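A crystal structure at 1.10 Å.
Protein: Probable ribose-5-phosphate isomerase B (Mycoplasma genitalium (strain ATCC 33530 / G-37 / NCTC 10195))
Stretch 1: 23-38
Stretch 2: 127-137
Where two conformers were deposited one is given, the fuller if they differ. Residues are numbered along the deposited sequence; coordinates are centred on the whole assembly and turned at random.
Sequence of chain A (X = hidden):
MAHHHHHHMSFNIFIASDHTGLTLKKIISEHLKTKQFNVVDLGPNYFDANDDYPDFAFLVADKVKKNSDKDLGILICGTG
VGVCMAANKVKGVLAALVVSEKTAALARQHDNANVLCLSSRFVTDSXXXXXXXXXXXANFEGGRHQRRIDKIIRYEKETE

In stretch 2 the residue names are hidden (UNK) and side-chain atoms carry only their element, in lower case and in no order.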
# COMPACT_ATOMS: atom_id res chain seq x y z
N THR A 23 -13.00 2.45 -9.11
CA THR A 23 -12.55 3.32 -10.19
C THR A 23 -11.10 3.72 -9.99
O THR A 23 -10.28 3.65 -10.91
CB THR A 23 -13.47 4.55 -10.28
OG1 THR A 23 -14.79 4.13 -10.64
CG2 THR A 23 -12.95 5.53 -11.32
N LEU A 24 -10.75 4.15 -8.77
CA LEU A 24 -9.38 4.53 -8.48
C LEU A 24 -8.43 3.35 -8.67
O LEU A 24 -7.33 3.51 -9.20
CB LEU A 24 -9.29 5.08 -7.07
CG LEU A 24 -7.87 5.46 -6.63
CD1 LEU A 24 -7.31 6.59 -7.49
CD2 LEU A 24 -7.84 5.82 -5.16
N LYS A 25 -8.85 2.16 -8.24
CA LYS A 25 -8.00 0.98 -8.38
C LYS A 25 -7.64 0.74 -9.84
O LYS A 25 -6.47 0.47 -10.16
CB LYS A 25 -8.68 -0.24 -7.76
CG LYS A 25 -7.90 -1.53 -7.98
CD LYS A 25 -8.23 -2.58 -6.94
CE LYS A 25 -9.68 -3.03 -6.98
NZ LYS A 25 -10.00 -3.79 -8.21
N LYS A 26 -8.62 0.82 -10.75
CA LYS A 26 -8.30 0.62 -12.16
C LYS A 26 -7.39 1.72 -12.69
O LYS A 26 -6.45 1.45 -13.45
CB LYS A 26 -9.55 0.52 -13.03
CG LYS A 26 -9.19 0.34 -14.52
CD LYS A 26 -10.39 0.15 -15.44
CE LYS A 26 -9.91 0.01 -16.90
NZ LYS A 26 -11.05 -0.20 -17.83
N ILE A 27 -7.66 2.98 -12.32
CA ILE A 27 -6.80 4.08 -12.74
C ILE A 27 -5.35 3.82 -12.32
O ILE A 27 -4.42 3.95 -13.12
CB ILE A 27 -7.32 5.41 -12.18
CG1 ILE A 27 -8.65 5.78 -12.83
CG2 ILE A 27 -6.29 6.51 -12.39
CD1 ILE A 27 -9.35 6.96 -12.17
N ILE A 28 -5.14 3.48 -11.05
CA ILE A 28 -3.78 3.25 -10.56
C ILE A 28 -3.15 2.05 -11.25
O ILE A 28 -1.99 2.09 -11.69
CB ILE A 28 -3.76 3.10 -9.04
CG1 ILE A 28 -4.17 4.40 -8.35
CG2 ILE A 28 -2.39 2.63 -8.58
CD1 ILE A 28 -4.38 4.24 -6.86
N SER A 29 -3.90 0.94 -11.34
CA SER A 29 -3.34 -0.27 -11.92
C SER A 29 -2.89 -0.04 -13.36
O SER A 29 -1.77 -0.40 -13.74
CB SER A 29 -4.37 -1.40 -11.85
OG SER A 29 -3.86 -2.57 -12.46
N GLU A 30 -3.74 0.58 -14.17
CA GLU A 30 -3.38 0.81 -15.57
C GLU A 30 -2.26 1.83 -15.71
O GLU A 30 -1.40 1.70 -16.58
CB GLU A 30 -4.62 1.19 -16.38
CG GLU A 30 -5.66 0.08 -16.46
CD GLU A 30 -5.18 -1.16 -17.23
OE1 GLU A 30 -4.31 -1.03 -18.12
OE2 GLU A 30 -5.71 -2.26 -16.96
N HIS A 31 -2.27 2.86 -14.85
CA HIS A 31 -1.18 3.83 -14.82
C HIS A 31 0.16 3.14 -14.59
O HIS A 31 1.15 3.39 -15.30
CB HIS A 31 -1.49 4.84 -13.71
CG HIS A 31 -0.38 5.78 -13.38
ND1 HIS A 31 -0.07 6.88 -14.15
CD2 HIS A 31 0.45 5.82 -12.31
CE1 HIS A 31 0.92 7.54 -13.59
NE2 HIS A 31 1.25 6.92 -12.47
N LEU A 32 0.22 2.26 -13.60
CA LEU A 32 1.47 1.59 -13.26
C LEU A 32 1.85 0.55 -14.31
O LEU A 32 3.04 0.35 -14.60
CB LEU A 32 1.36 0.97 -11.88
CG LEU A 32 1.21 1.99 -10.75
CD1 LEU A 32 1.09 1.26 -9.42
CD2 LEU A 32 2.39 2.96 -10.73
N LYS A 33 0.86 -0.14 -14.90
CA LYS A 33 1.18 -1.07 -15.98
C LYS A 33 1.83 -0.34 -17.16
O LYS A 33 2.79 -0.85 -17.76
CB LYS A 33 -0.06 -1.84 -16.41
CG LYS A 33 -0.47 -2.92 -15.41
CD LYS A 33 -1.69 -3.69 -15.88
CE LYS A 33 -1.98 -4.88 -14.98
NZ LYS A 33 -0.89 -5.91 -15.06
N THR A 34 1.33 0.84 -17.50
CA THR A 34 1.93 1.61 -18.58
C THR A 34 3.38 1.97 -18.27
O THR A 34 4.22 2.02 -19.17
CB THR A 34 1.09 2.85 -18.84
OG1 THR A 34 -0.22 2.45 -19.26
CG2 THR A 34 1.72 3.72 -19.92
N LYS A 35 3.69 2.21 -17.00
CA LYS A 35 5.05 2.49 -16.55
C LYS A 35 5.90 1.24 -16.41
O LYS A 35 7.03 1.34 -15.90
CB LYS A 35 5.02 3.26 -15.24
CG LYS A 35 4.40 4.62 -15.36
CD LYS A 35 4.55 5.37 -14.07
CE LYS A 35 4.07 6.79 -14.25
NZ LYS A 35 4.71 7.43 -15.42
N GLN A 36 5.39 0.09 -16.83
CA GLN A 36 6.12 -1.17 -16.89
C GLN A 36 6.34 -1.81 -15.53
O GLN A 36 7.24 -2.63 -15.37
CB GLN A 36 7.43 -1.07 -17.68
CG GLN A 36 7.29 -0.45 -19.06
CD GLN A 36 6.42 -1.28 -19.98
OE1 GLN A 36 6.82 -2.36 -20.42
NE2 GLN A 36 5.23 -0.79 -20.28
N PHE A 37 5.54 -1.44 -14.53
CA PHE A 37 5.55 -2.18 -13.29
C PHE A 37 4.77 -3.48 -13.46
O PHE A 37 3.92 -3.61 -14.35
CB PHE A 37 4.90 -1.38 -12.16
CG PHE A 37 5.71 -0.20 -11.71
CD1 PHE A 37 6.70 -0.35 -10.74
CD2 PHE A 37 5.48 1.07 -12.22
CE1 PHE A 37 7.45 0.73 -10.31
CE2 PHE A 37 6.22 2.15 -11.78
CZ PHE A 37 7.21 1.98 -10.83
N ASN A 38 5.09 -4.45 -12.61
CA ASN A 38 4.32 -5.68 -12.49
C ASN A 38 3.22 -5.42 -11.48
O ASN A 38 3.50 -5.19 -10.30
CB ASN A 38 5.22 -6.82 -12.00
CG ASN A 38 6.39 -7.07 -12.93
OD1 ASN A 38 6.24 -7.02 -14.16
ND2 ASN A 38 7.55 -7.34 -12.36
N UNK A 127 -4.70 13.46 -6.99
CA UNK A 127 -3.79 13.48 -5.85
C UNK A 127 -3.32 12.07 -5.49
O UNK A 127 -2.15 11.87 -5.15
c UNK A 127 -3.54 14.29 -3.43
o UNK A 127 -1.83 15.70 -2.57
c UNK A 127 -4.45 14.15 -4.64
c UNK A 127 -2.62 15.49 -3.52
o UNK A 127 -2.68 16.22 -4.52
N UNK A 128 -4.23 11.09 -5.57
CA UNK A 128 -3.83 9.71 -5.29
C UNK A 128 -2.78 9.21 -6.27
O UNK A 128 -1.85 8.50 -5.88
c UNK A 128 -5.67 8.80 -3.82
o UNK A 128 -4.94 8.80 -2.84
c UNK A 128 -5.06 8.82 -5.21
n UNK A 128 -7.00 8.80 -3.74
N UNK A 129 -2.90 9.55 -7.56
CA UNK A 129 -1.86 9.16 -8.51
C UNK A 129 -0.52 9.79 -8.13
O UNK A 129 0.53 9.15 -8.20
c UNK A 129 -2.28 9.53 -9.95
c UNK A 129 -3.37 8.57 -10.44
c UNK A 129 -2.88 7.16 -10.72
c UNK A 129 -1.08 9.51 -10.89
N UNK A 130 -0.54 11.07 -7.74
CA UNK A 130 0.70 11.73 -7.34
C UNK A 130 1.31 11.08 -6.11
O UNK A 130 2.53 10.95 -6.00
n UNK A 130 -1.76 17.30 -8.76
c UNK A 130 -0.48 15.36 -7.95
c UNK A 130 0.03 13.98 -8.30
c UNK A 130 -1.15 16.00 -9.14
c UNK A 130 0.44 13.21 -7.07
N UNK A 131 0.46 10.69 -5.15
CA UNK A 131 0.93 9.99 -3.96
C UNK A 131 1.61 8.68 -4.35
O UNK A 131 2.72 8.38 -3.89
c UNK A 131 -2.05 11.00 -1.69
c UNK A 131 -0.70 11.08 -2.37
c UNK A 131 -0.26 9.75 -3.01
c UNK A 131 0.08 8.69 -1.97
N UNK A 132 0.95 7.89 -5.20
CA UNK A 132 1.52 6.63 -5.67
C UNK A 132 2.87 6.88 -6.34
O UNK A 132 3.86 6.20 -6.04
c UNK A 132 1.21 4.74 -7.30
c UNK A 132 -0.69 5.44 -5.86
c UNK A 132 0.54 5.92 -6.62
N UNK A 133 2.93 7.85 -7.25
CA UNK A 133 4.17 8.08 -7.99
C UNK A 133 5.31 8.47 -7.05
O UNK A 133 6.44 7.98 -7.19
o UNK A 133 2.82 9.53 -11.09
o UNK A 133 3.05 7.44 -10.46
c UNK A 133 3.23 8.67 -10.29
c UNK A 133 3.97 9.17 -9.05
N UNK A 134 5.04 9.36 -6.08
CA UNK A 134 6.11 9.80 -5.20
C UNK A 134 6.52 8.70 -4.23
O UNK A 134 7.70 8.59 -3.88
c UNK A 134 6.68 12.22 -4.72
o UNK A 134 7.44 12.15 -5.72
o UNK A 134 6.71 13.19 -3.93
c UNK A 134 5.71 11.08 -4.46
N UNK A 135 5.56 7.89 -3.78
CA UNK A 135 5.88 6.74 -2.93
C UNK A 135 6.80 5.77 -3.65
O UNK A 135 7.79 5.29 -3.08
c UNK A 135 4.86 5.02 -0.26
c UNK A 135 4.57 6.07 -2.52
c UNK A 135 5.01 2.66 0.03
c UNK A 135 4.89 2.48 -1.34
c UNK A 135 4.99 3.93 0.56
c UNK A 135 4.75 3.59 -2.16
c UNK A 135 4.75 4.87 -1.63
N UNK A 136 6.51 5.48 -4.93
CA UNK A 136 7.32 4.53 -5.68
C UNK A 136 8.69 5.09 -6.04
O UNK A 136 9.67 4.34 -6.10
c UNK A 136 4.58 2.97 -7.95
c UNK A 136 5.33 3.25 -6.67
c UNK A 136 5.71 1.95 -5.98
c UNK A 136 6.57 4.08 -6.93
N UNK A 137 8.77 6.40 -6.28
CA UNK A 137 10.04 7.02 -6.65
C UNK A 137 10.97 7.19 -5.46
O UNK A 137 12.20 7.18 -5.63
c UNK A 137 10.59 10.42 -8.50
c UNK A 137 10.98 9.09 -7.85
n UNK A 137 11.42 12.42 -9.73
c UNK A 137 9.76 8.39 -7.28
c UNK A 137 11.80 11.13 -9.09

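Position 127 carries three carbons, the third bearing two oxygens, and nothing of it comes near stretch 1: a carboxylate on a long arm, E127. At 128 there are two carbons, the second holding one oxygen and one nitrogen, a short amide. The CA-to-CB bond points toward the other helix, and the nitrogen lies 3.4 Å from L24 CD2. This is N128, whose ND2 is hydrogen-bonded elsewhere in the structure, so that nitrogen is satisfied even where it packs on L24 CD2.

Position 129 has four carbons, forked at the first, with one arm two carbons long. Its CA sits 6.5 Å from the CA of I28, the tightest point in the register, and it gives up more area to the contact than any other residue here. The carbon ending the long arm reaches I27 CG2 and I28 CG1, both at 3.9 Å, while the one-carbon arm lies over one face of the H31 ring, 4.0 Å from the ring centroid, a CH-pi contact. This is I129.

Position 130 shows four carbons in a row ending in nitrogen, with CB directed away from stretch 1: K130. Position 131 repeats the pattern of four carbons forked at the first, but is buried out of reach of stretch 1: I131.

At 132 a single carbon carries two more, and CB points toward the partner. One branch meets I28 CD1 and the other meets L32 CD2, each at 4.0 Å, so the two branches touch successive turns of the first helix. This is V132.

Position 133 has two carbons, the second with two oxygens, a short carboxylate. CB leaves sideways, but the end comes nearer the partner. One oxygen lies 2.7 Å from H31 NE2, which donates a hydrogen bond to it, nearly straight at 166°. It is D133. Position 134 has the same atoms but no contact, D134. Position 135, one carbon and a six-carbon ring, is F135, buried without touching stretch 1.

Position 136 has four carbons forked at the second, with CB toward stretch 1. One terminal carbon lies 3.5 Å from L32 CD2 and 4.0 Å from F37 CZ, over one face of that ring: L136. Position 137, four carbons in a row ending in nitrogen, is K137, whose end leads away.

The rule is spacing. With the helices crossing at -42° and axes 10.5 Å apart at closest approach, 128, 129, 132, 133 and 136 meet L24, I27, I28, H31 and L32, while F37 extends the apolar seam past the helix end. H31 joins both chemistries: its face receives I129, and its edge binds D133.

Stretch 2 (127-137) ENIKIVDDFLK
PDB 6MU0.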